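Local coordinates for binding component of ABC transporter (Wolinella succinogenes, PDB 3K4U), which probably serves as the solute-binding component of an ABC transporter and is seen here holding free lysine in its pocket, at residues 11-16 / 25-30; 193-198 / 204-209. All coordinates share one frame; numbering follows the deposited sequence.

Contact 1: 11-16 / 25-30; sequences LEPGYL and GNVIGF. With LYS (lysine), chain K.
Leu11 CD1 lies 4.1 Å from Val27 CG2 where strand 6-11 ends; the two branched chains run alongside with reversed directions and meet through their methyls. Val32 of the following helix touches both, so branched aliphatic residues suit this partly buried corner. Glu12 turns the other way, into the pocket. A chi1 of -162° swings the Glu12 chain away from its own amide, and, extended beyond CG, it brings the carboxylate to the end of the bound lysine, whose NZ donates a hydrogen bond to Glu12 OE1 (2.5 Å). An acid fits here because it answers the ligand's ammonium charge; Trp53 N holds Glu12 OE2 weakly. In this family 3 solute-binding fold, the turn after the first strand of a lobe thus lines the ligand cleft with some side chains while packing against the protein with others. Pro13 belongs to the packing group: its CG, a corner of the pyrrolidine, sits 3.7 Å from the methyl Val27 CG1. Gly14, at a positive phi of 112°, forms with Tyr15 a G1 bulge opposite Glu19. Tyr15 returns to the ligand, its CE1 approaching the lysine CB obliquely at 3.6 Å, while Phe18 stacks on its ring and Phe162 meets it edge-to-face.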
ATOM      1  N   LEU E  11       9.887 -13.620 -37.240  1.00 22.02           N
ATOM      2  CA  LEU E  11      11.020 -13.236 -36.418  1.00 22.55           C
ATOM      3  C   LEU E  11      12.286 -13.279 -37.214  1.00 23.77           C
ATOM      4  O   LEU E  11      12.336 -13.911 -38.259  1.00 24.49           O
ATOM      5  CB  LEU E  11      11.165 -14.093 -35.154  1.00 22.71           C
ATOM      6  CG  LEU E  11      10.903 -15.586 -35.026  1.00 19.69           C
ATOM      7  CD1 LEU E  11      11.451 -16.367 -36.226  1.00 22.91           C
ATOM      8  CD2 LEU E  11      11.528 -16.092 -33.752  1.00 22.13           C
ATOM      9  N   GLU E  12      13.301 -12.562 -36.738  1.00 24.15           N
ATOM     10  CA  GLU E  12      14.566 -12.465 -37.437  1.00 23.65           C
ATOM     11  C   GLU E  12      15.638 -13.062 -36.553  1.00 23.61           C
ATOM     12  O   GLU E  12      15.924 -12.529 -35.464  1.00 25.29           O
ATOM     13  CB  GLU E  12      14.904 -11.012 -37.781  1.00 23.81           C
ATOM     14  CG  GLU E  12      15.976 -10.898 -38.881  1.00 32.18           C
ATOM     15  CD  GLU E  12      16.681  -9.564 -38.899  1.00 25.03           C
ATOM     16  OE1 GLU E  12      17.006  -9.060 -37.798  1.00 33.04           O
ATOM     17  OE2 GLU E  12      16.932  -9.024 -40.008  1.00 32.18           O
ATOM     18  N   PRO E  13      16.214 -14.192 -36.976  1.00 22.14           N
ATOM     19  CA  PRO E  13      17.156 -14.788 -36.041  1.00 22.43           C
ATOM     20  C   PRO E  13      18.426 -13.970 -35.854  1.00 23.74           C
ATOM     21  O   PRO E  13      18.843 -13.232 -36.754  1.00 24.04           O
ATOM     22  CB  PRO E  13      17.442 -16.136 -36.673  1.00 22.02           C
ATOM     23  CG  PRO E  13      16.090 -16.494 -37.311  1.00  5.27           C
ATOM     24  CD  PRO E  13      15.685 -15.185 -37.929  1.00 22.02           C
ATOM     25  N   GLY E  14      19.039 -14.071 -34.686  1.00 24.26           N
ATOM     26  CA  GLY E  14      20.345 -13.450 -34.544  1.00 25.01           C
ATOM     27  C   GLY E  14      20.399 -12.260 -33.607  1.00 25.58           C
ATOM     28  O   GLY E  14      21.469 -11.695 -33.430  1.00 26.24           O
ATOM     29  N   TYR E  15      19.248 -11.882 -33.041  1.00 24.70           N
ATOM     30  CA  TYR E  15      19.176 -11.063 -31.855  1.00 24.31           C
ATOM     31  C   TYR E  15      19.218 -11.997 -30.674  1.00 24.22           C
ATOM     32  O   TYR E  15      18.172 -12.358 -30.138  1.00 24.28           O
ATOM     33  CB  TYR E  15      17.854 -10.294 -31.839  1.00 25.06           C
ATOM     34  CG  TYR E  15      17.627  -9.354 -30.671  1.00 18.37           C
ATOM     35  CD1 TYR E  15      16.371  -8.790 -30.464  1.00 25.13           C
ATOM     36  CD2 TYR E  15      18.652  -9.019 -29.777  1.00 25.22           C
ATOM     37  CE1 TYR E  15      16.136  -7.910 -29.430  1.00 18.54           C
ATOM     38  CE2 TYR E  15      18.420  -8.142 -28.716  1.00 18.76           C
ATOM     39  CZ  TYR E  15      17.162  -7.599 -28.555  1.00 24.82           C
ATOM     40  OH  TYR E  15      16.911  -6.740 -27.515  1.00 19.34           O
ATOM     41  N   LEU E  16      20.430 -12.408 -30.295  1.00 24.18           N
ATOM     42  CA  LEU E  16      20.689 -13.175 -29.067  1.00 24.65           C
ATOM     43  C   LEU E  16      20.216 -12.454 -27.796  1.00 25.08           C
ATOM     44  O   LEU E  16      20.441 -11.251 -27.676  1.00 25.25           O
ATOM     45  CB  LEU E  16      22.202 -13.380 -28.953  1.00 24.53           C
ATOM     46  CG  LEU E  16      22.918 -14.619 -29.517  1.00 23.40           C
ATOM     47  CD1 LEU E  16      22.237 -15.255 -30.740  1.00 24.29           C
ATOM     48  CD2 LEU E  16      24.323 -14.214 -29.868  1.00 24.84           C
ATOM     49  N   GLY E  25      20.360 -25.635 -37.399  1.00 21.72           N
ATOM     50  CA  GLY E  25      19.483 -24.788 -38.174  1.00 20.27           C
ATOM     51  C   GLY E  25      18.068 -24.500 -37.800  1.00 19.46           C
ATOM     52  O   GLY E  25      17.342 -23.951 -38.559  1.00 17.79           O
ATOM     53  N   ASN E  26      17.658 -24.908 -36.631  1.00 20.98           N
ATOM     54  CA  ASN E  26      16.362 -24.524 -36.138  1.00 22.24           C
ATOM     55  C   ASN E  26      16.519 -23.234 -35.384  1.00 22.87           C
ATOM     56  O   ASN E  26      17.509 -23.055 -34.733  1.00 23.21           O
ATOM     57  CB  ASN E  26      15.846 -25.496 -35.133  1.00 22.12           C
ATOM     58  CG  ASN E  26      16.089 -26.854 -35.494  1.00 30.48           C
ATOM     59  OD1 ASN E  26      15.394 -27.401 -36.300  1.00 22.94           O
ATOM     60  ND2 ASN E  26      17.055 -27.443 -34.880  1.00 22.00           N
ATOM     61  N   VAL E  27      15.555 -22.334 -35.480  1.00 22.12           N
ATOM     62  CA  VAL E  27      15.647 -21.128 -34.674  1.00 22.33           C
ATOM     63  C   VAL E  27      15.155 -21.413 -33.264  1.00 21.45           C
ATOM     64  O   VAL E  27      14.179 -22.119 -33.064  1.00 21.39           O
ATOM     65  CB  VAL E  27      15.047 -19.854 -35.367  1.00 23.08           C
ATOM     66  CG1 VAL E  27      15.004 -20.059 -36.911  1.00 13.23           C
ATOM     67  CG2 VAL E  27      13.727 -19.534 -34.860  1.00 11.49           C
ATOM     68  N   ILE E  28      15.886 -20.904 -32.287  1.00 21.87           N
ATOM     69  CA  ILE E  28      15.559 -21.116 -30.875  1.00 21.90           C
ATOM     70  C   ILE E  28      15.759 -19.813 -30.137  1.00 21.77           C
ATOM     71  O   ILE E  28      16.281 -18.871 -30.709  1.00 21.71           O
ATOM     72  CB  ILE E  28      16.451 -22.178 -30.254  1.00 21.86           C
ATOM     73  CG1 ILE E  28      17.910 -21.761 -30.396  1.00  8.52           C
ATOM     74  CG2 ILE E  28      16.155 -23.544 -30.880  1.00  8.46           C
ATOM     75  CD1 ILE E  28      18.836 -22.387 -29.355  1.00 22.52           C
ATOM     76  N   GLY E  29      15.343 -19.754 -28.876  1.00 22.29           N
ATOM     77  CA  GLY E  29      15.435 -18.510 -28.095  1.00 22.90           C
ATOM     78  C   GLY E  29      14.251 -18.214 -27.177  1.00 23.09           C
ATOM     79  O   GLY E  29      13.248 -18.946 -27.135  1.00 23.38           O
ATOM     80  N   PHE E  30      14.397 -17.147 -26.413  1.00 22.68           N
ATOM     81  CA  PHE E  30      13.387 -16.719 -25.468  1.00 23.01           C
ATOM     82  C   PHE E  30      12.078 -16.468 -26.193  1.00 22.69           C
ATOM     83  O   PHE E  30      11.049 -16.988 -25.794  1.00 24.14           O
ATOM     84  CB  PHE E  30      13.904 -15.477 -24.726  1.00 23.55           C
ATOM     85  CG  PHE E  30      12.914 -14.843 -23.766  1.00 35.46           C
ATOM     86  CD1 PHE E  30      12.602 -15.450 -22.568  1.00 22.82           C
ATOM     87  CD2 PHE E  30      12.357 -13.600 -24.044  1.00 22.83           C
ATOM     88  CE1 PHE E  30      11.726 -14.848 -21.665  1.00 35.67           C
ATOM     89  CE2 PHE E  30      11.482 -12.998 -23.147  1.00 35.76           C
ATOM     90  CZ  PHE E  30      11.170 -13.617 -21.952  1.00 22.15           C
TER
HETATM   91  N   LYS K 501      14.792  -3.803 -30.127  1.00 30.74           N
HETATM   92  CA  LYS K 501      15.418  -3.842 -31.433  1.00 30.80           C
HETATM   93  C   LYS K 501      14.511  -3.111 -32.396  1.00 30.93           C
HETATM   94  O   LYS K 501      13.296  -3.134 -32.215  1.00 30.69           O
HETATM   95  CB  LYS K 501      15.588  -5.295 -31.898  1.00 30.98           C
HETATM   96  CG  LYS K 501      16.649  -5.507 -32.952  1.00 24.16           C
HETATM   97  CD  LYS K 501      16.247  -6.599 -33.881  1.00 30.39           C
HETATM   98  CE  LYS K 501      17.413  -7.104 -34.739  1.00 25.37           C
HETATM   99  NZ  LYS K 501      17.105  -8.389 -35.418  1.00 30.30           N
HETATM  100  OXT LYS K 501      14.958  -2.498 -33.363  1.00 31.04           O

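Contact 2: 193-198 / 204-209; sequences WAIKKG and NWLNHF
Trp193 lays the rim of its six-membered ring against Leu206 and on to Phe209, two residues about one helical turn apart on helix 200-216. The setting is a strand-turn-helix connection, in which the end of strand 189-195 leads through a short turn into a helix that packs back on the sheet of this alpha/beta lobe. Trp193 CE3 is 4.2 Å from Leu206 CG, and Trp193 CZ3 lies 4.1 Å from the backbone Leu206 O, which sits at the ring's edge near its plane. Farther along, Trp193 CH2 reaches Phe209 CE2 at 3.6 Å. The two six-membered rings meet obliquely, their planes at 40° and centroids 5.8 Å apart; the tryptophan comes to the edge of the phenylalanine ring. A chi1 of 160° carries the Phe209 ring toward Trp193. A large flat residue suits position 193, since it must span from strand to helix and also meet Tyr88 and Met38. With the indole cut back to an alanine here, Leu206 and the edge of Phe209 are likely to lose their apolar partner, opening a gap between strand and helix. Neighbouring residues of the helix also meet a second subunit: Trp205 NE1 bonds to Gln76 O and Asn204 OD1 to Phe84 N of that chain. Nearer the turn, the beta-branched Ile195 completes the apolar seam, its CD1 approaching Leu206 CD2 at 4.4 Å.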
ATOM      1  N   TRP E 193       4.883  -7.626 -28.577  1.00 13.73           N
ATOM      2  CA  TRP E 193       4.575  -8.458 -29.713  1.00 13.18           C
ATOM      3  C   TRP E 193       3.697  -7.574 -30.528  1.00 16.91           C
ATOM      4  O   TRP E 193       2.779  -6.971 -29.963  1.00 19.45           O
ATOM      5  CB  TRP E 193       3.757  -9.722 -29.339  1.00  9.19           C
ATOM      6  CG  TRP E 193       4.377 -10.496 -28.261  1.00  5.57           C
ATOM      7  CD1 TRP E 193       5.710 -10.692 -28.073  1.00  6.36           C
ATOM      8  CD2 TRP E 193       3.712 -11.123 -27.159  1.00  6.84           C
ATOM      9  NE1 TRP E 193       5.913 -11.427 -26.924  1.00  7.21           N
ATOM     10  CE2 TRP E 193       4.700 -11.695 -26.349  1.00  4.20           C
ATOM     11  CE3 TRP E 193       2.372 -11.222 -26.763  1.00  4.51           C
ATOM     12  CZ2 TRP E 193       4.403 -12.366 -25.171  1.00  7.04           C
ATOM     13  CZ3 TRP E 193       2.072 -11.918 -25.599  1.00  6.77           C
ATOM     14  CH2 TRP E 193       3.085 -12.492 -24.824  1.00  3.85           C
ATOM     15  N   ALA E 194       3.920  -7.535 -31.844  1.00 16.75           N
ATOM     16  CA  ALA E 194       3.022  -6.803 -32.741  1.00 16.13           C
ATOM     17  C   ALA E 194       2.067  -7.733 -33.505  1.00 16.90           C
ATOM     18  O   ALA E 194       2.343  -8.940 -33.695  1.00 17.51           O
ATOM     19  CB  ALA E 194       3.804  -5.961 -33.688  1.00 15.23           C
ATOM     20  N   ILE E 195       0.938  -7.143 -33.900  1.00 16.07           N
ATOM     21  CA  ILE E 195      -0.114  -7.780 -34.626  1.00 17.04           C
ATOM     22  C   ILE E 195      -0.822  -6.721 -35.487  1.00 19.11           C
ATOM     23  O   ILE E 195      -0.609  -5.515 -35.313  1.00 20.02           O
ATOM     24  CB  ILE E 195      -1.122  -8.423 -33.702  1.00 16.75           C
ATOM     25  CG1 ILE E 195      -1.810  -7.361 -32.841  1.00 17.91           C
ATOM     26  CG2 ILE E 195      -0.449  -9.513 -32.896  1.00 17.53           C
ATOM     27  CD1 ILE E 195      -3.089  -7.888 -32.125  1.00 17.88           C
ATOM     28  N   LYS E 196      -1.671  -7.135 -36.415  1.00 18.85           N
ATOM     29  CA  LYS E 196      -2.254  -6.099 -37.220  1.00 19.81           C
ATOM     30  C   LYS E 196      -3.517  -5.500 -36.622  1.00 20.98           C
ATOM     31  O   LYS E 196      -4.209  -6.114 -35.824  1.00 20.82           O
ATOM     32  CB  LYS E 196      -2.431  -6.512 -38.669  1.00 20.43           C
ATOM     33  CG  LYS E 196      -3.065  -7.797 -38.875  1.00 24.37           C
ATOM     34  CD  LYS E 196      -3.248  -7.970 -40.338  1.00 24.44           C
ATOM     35  CE  LYS E 196      -4.585  -7.358 -40.795  1.00 25.79           C
ATOM     36  NZ  LYS E 196      -5.753  -8.241 -40.358  1.00 27.28           N
ATOM     37  N   LYS E 197      -3.790  -4.277 -37.054  1.00 21.93           N
ATOM     38  CA  LYS E 197      -4.779  -3.433 -36.478  1.00 22.31           C
ATOM     39  C   LYS E 197      -6.151  -3.945 -36.753  1.00 23.39           C
ATOM     40  O   LYS E 197      -6.351  -4.752 -37.677  1.00 24.73           O
ATOM     41  CB  LYS E 197      -4.676  -2.074 -37.118  1.00 22.35           C
ATOM     42  CG  LYS E 197      -3.439  -1.316 -36.779  1.00 19.01           C
ATOM     43  CD  LYS E 197      -3.217  -0.274 -37.846  1.00 22.17           C
ATOM     44  CE  LYS E 197      -3.409   1.105 -37.302  1.00 17.72           C
ATOM     45  NZ  LYS E 197      -3.134   2.034 -38.417  1.00 22.72           N
ATOM     46  N   GLY E 198      -7.104  -3.450 -35.964  1.00 22.08           N
ATOM     47  CA  GLY E 198      -8.486  -3.747 -36.194  1.00 20.52           C
ATOM     48  C   GLY E 198      -8.866  -5.044 -35.542  1.00 20.26           C
ATOM     49  O   GLY E 198      -9.989  -5.491 -35.741  1.00 20.62           O
ATOM     50  N   ASN E 204      -6.930  -8.585 -26.580  1.00  9.72           N
ATOM     51  CA  ASN E 204      -7.455  -9.039 -25.305  1.00  9.76           C
ATOM     52  C   ASN E 204      -6.783 -10.325 -24.944  1.00 10.30           C
ATOM     53  O   ASN E 204      -6.252 -10.440 -23.855  1.00 12.11           O
ATOM     54  CB  ASN E 204      -8.961  -9.266 -25.345  1.00 10.63           C
ATOM     55  CG  ASN E 204      -9.551  -9.370 -23.973  1.00 19.09           C
ATOM     56  OD1 ASN E 204     -10.156 -10.379 -23.591  1.00 11.16           O
ATOM     57  ND2 ASN E 204      -9.371  -8.320 -23.204  1.00 11.39           N
ATOM     58  N   TRP E 205      -6.763 -11.290 -25.873  1.00 10.40           N
ATOM     59  CA  TRP E 205      -6.234 -12.637 -25.582  1.00  9.36           C
ATOM     60  C   TRP E 205      -4.778 -12.590 -25.215  1.00 10.72           C
ATOM     61  O   TRP E 205      -4.359 -13.187 -24.222  1.00 12.72           O
ATOM     62  CB  TRP E 205      -6.433 -13.601 -26.741  1.00  7.18           C
ATOM     63  CG  TRP E 205      -6.166 -15.016 -26.316  1.00  3.13           C
ATOM     64  CD1 TRP E 205      -7.073 -15.883 -25.836  1.00  4.95           C
ATOM     65  CD2 TRP E 205      -4.908 -15.696 -26.316  1.00  4.42           C
ATOM     66  NE1 TRP E 205      -6.452 -17.065 -25.497  1.00  5.30           N
ATOM     67  CE2 TRP E 205      -5.125 -16.973 -25.817  1.00  3.16           C
ATOM     68  CE3 TRP E 205      -3.609 -15.335 -26.694  1.00  4.20           C
ATOM     69  CZ2 TRP E 205      -4.101 -17.903 -25.660  1.00  4.89           C
ATOM     70  CZ3 TRP E 205      -2.578 -16.269 -26.569  1.00  5.61           C
ATOM     71  CH2 TRP E 205      -2.830 -17.535 -26.036  1.00  3.88           C
ATOM     72  N   LEU E 206      -3.994 -11.875 -26.000  1.00 10.63           N
ATOM     73  CA  LEU E 206      -2.574 -11.806 -25.719  1.00 12.19           C
ATOM     74  C   LEU E 206      -2.256 -11.177 -24.371  1.00 13.75           C
ATOM     75  O   LEU E 206      -1.466 -11.725 -23.605  1.00 13.69           O
ATOM     76  CB  LEU E 206      -1.854 -11.032 -26.799  1.00 12.72           C
ATOM     77  CG  LEU E 206      -1.546 -11.671 -28.139  1.00  2.00           C
ATOM     78  CD1 LEU E 206      -1.795 -13.125 -28.006  1.00 12.17           C
ATOM     79  CD2 LEU E 206      -2.437 -11.058 -29.124  1.00 12.17           C
ATOM     80  N   ASN E 207      -2.876 -10.025 -24.085  1.00 15.14           N
ATOM     81  CA  ASN E 207      -2.653  -9.296 -22.827  1.00 14.50           C
ATOM     82  C   ASN E 207      -2.942 -10.197 -21.633  1.00 14.42           C
ATOM     83  O   ASN E 207      -2.178 -10.229 -20.664  1.00 14.53           O
ATOM     84  CB  ASN E 207      -3.539  -8.070 -22.792  1.00 14.71           C
ATOM     85  CG  ASN E 207      -2.965  -6.900 -23.589  1.00 24.44           C
ATOM     86  OD1 ASN E 207      -1.765  -6.822 -23.836  1.00 16.08           O
ATOM     87  ND2 ASN E 207      -3.827  -5.983 -23.988  1.00 14.52           N
ATOM     88  N   HIS E 208      -4.007 -10.988 -21.719  1.00 13.75           N
ATOM     89  CA  HIS E 208      -4.289 -11.887 -20.617  1.00 14.46           C
ATOM     90  C   HIS E 208      -3.350 -13.111 -20.562  1.00 15.29           C
ATOM     91  O   HIS E 208      -3.094 -13.636 -19.477  1.00 16.45           O
ATOM     92  CB  HIS E 208      -5.740 -12.335 -20.640  1.00 14.79           C
ATOM     93  CG  HIS E 208      -6.685 -11.307 -20.136  1.00 15.41           C
ATOM     94  ND1 HIS E 208      -7.652 -10.740 -20.933  1.00 14.80           N
ATOM     95  CD2 HIS E 208      -6.809 -10.729 -18.912  1.00 15.44           C
ATOM     96  CE1 HIS E 208      -8.340  -9.865 -20.214  1.00 16.22           C
ATOM     97  NE2 HIS E 208      -7.846  -9.838 -18.987  1.00 14.00           N
ATOM     98  N   PHE E 209      -2.849 -13.549 -21.724  1.00 14.64           N
ATOM     99  CA  PHE E 209      -1.856 -14.631 -21.797  1.00 13.61           C
ATOM    100  C   PHE E 209      -0.555 -14.150 -21.192  1.00 14.19           C
ATOM    101  O   PHE E 209       0.098 -14.888 -20.433  1.00 15.05           O
ATOM    102  CB  PHE E 209      -1.650 -15.132 -23.254  1.00 11.48           C
ATOM    103  CG  PHE E 209      -0.346 -15.861 -23.468  1.00  4.14           C
ATOM    104  CD1 PHE E 209      -0.189 -17.176 -23.054  1.00  8.48           C
ATOM    105  CD2 PHE E 209       0.719 -15.227 -24.068  1.00  7.99           C
ATOM    106  CE1 PHE E 209       1.038 -17.848 -23.210  1.00  4.01           C
ATOM    107  CE2 PHE E 209       1.954 -15.907 -24.229  1.00  5.17           C
ATOM    108  CZ  PHE E 209       2.105 -17.212 -23.785  1.00  6.23           C
TER

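How the contacts relate
From the N terminus, the chain first runs up strand 6-11 and through the pocket turn; contact 1 then closes a loop of eight residues that includes strand 20-21, just before helix 30-41 begins. Much later, strand 189-195 brings the chain to contact 2, which closes a tighter turn of five residues, four of them already helical. The two follow in series, neither nested nor crossed. The centres of contact 1 and contact 2 lie about 21 Å apart, and the nearest atoms of contact 1 and contact 2 are about 7 Å apart, without touching. Helix 30-41 links them: its Val32 packs on contact 1 and its Met38 on contact 2, so one helix packs on both the early and the late part of the chain.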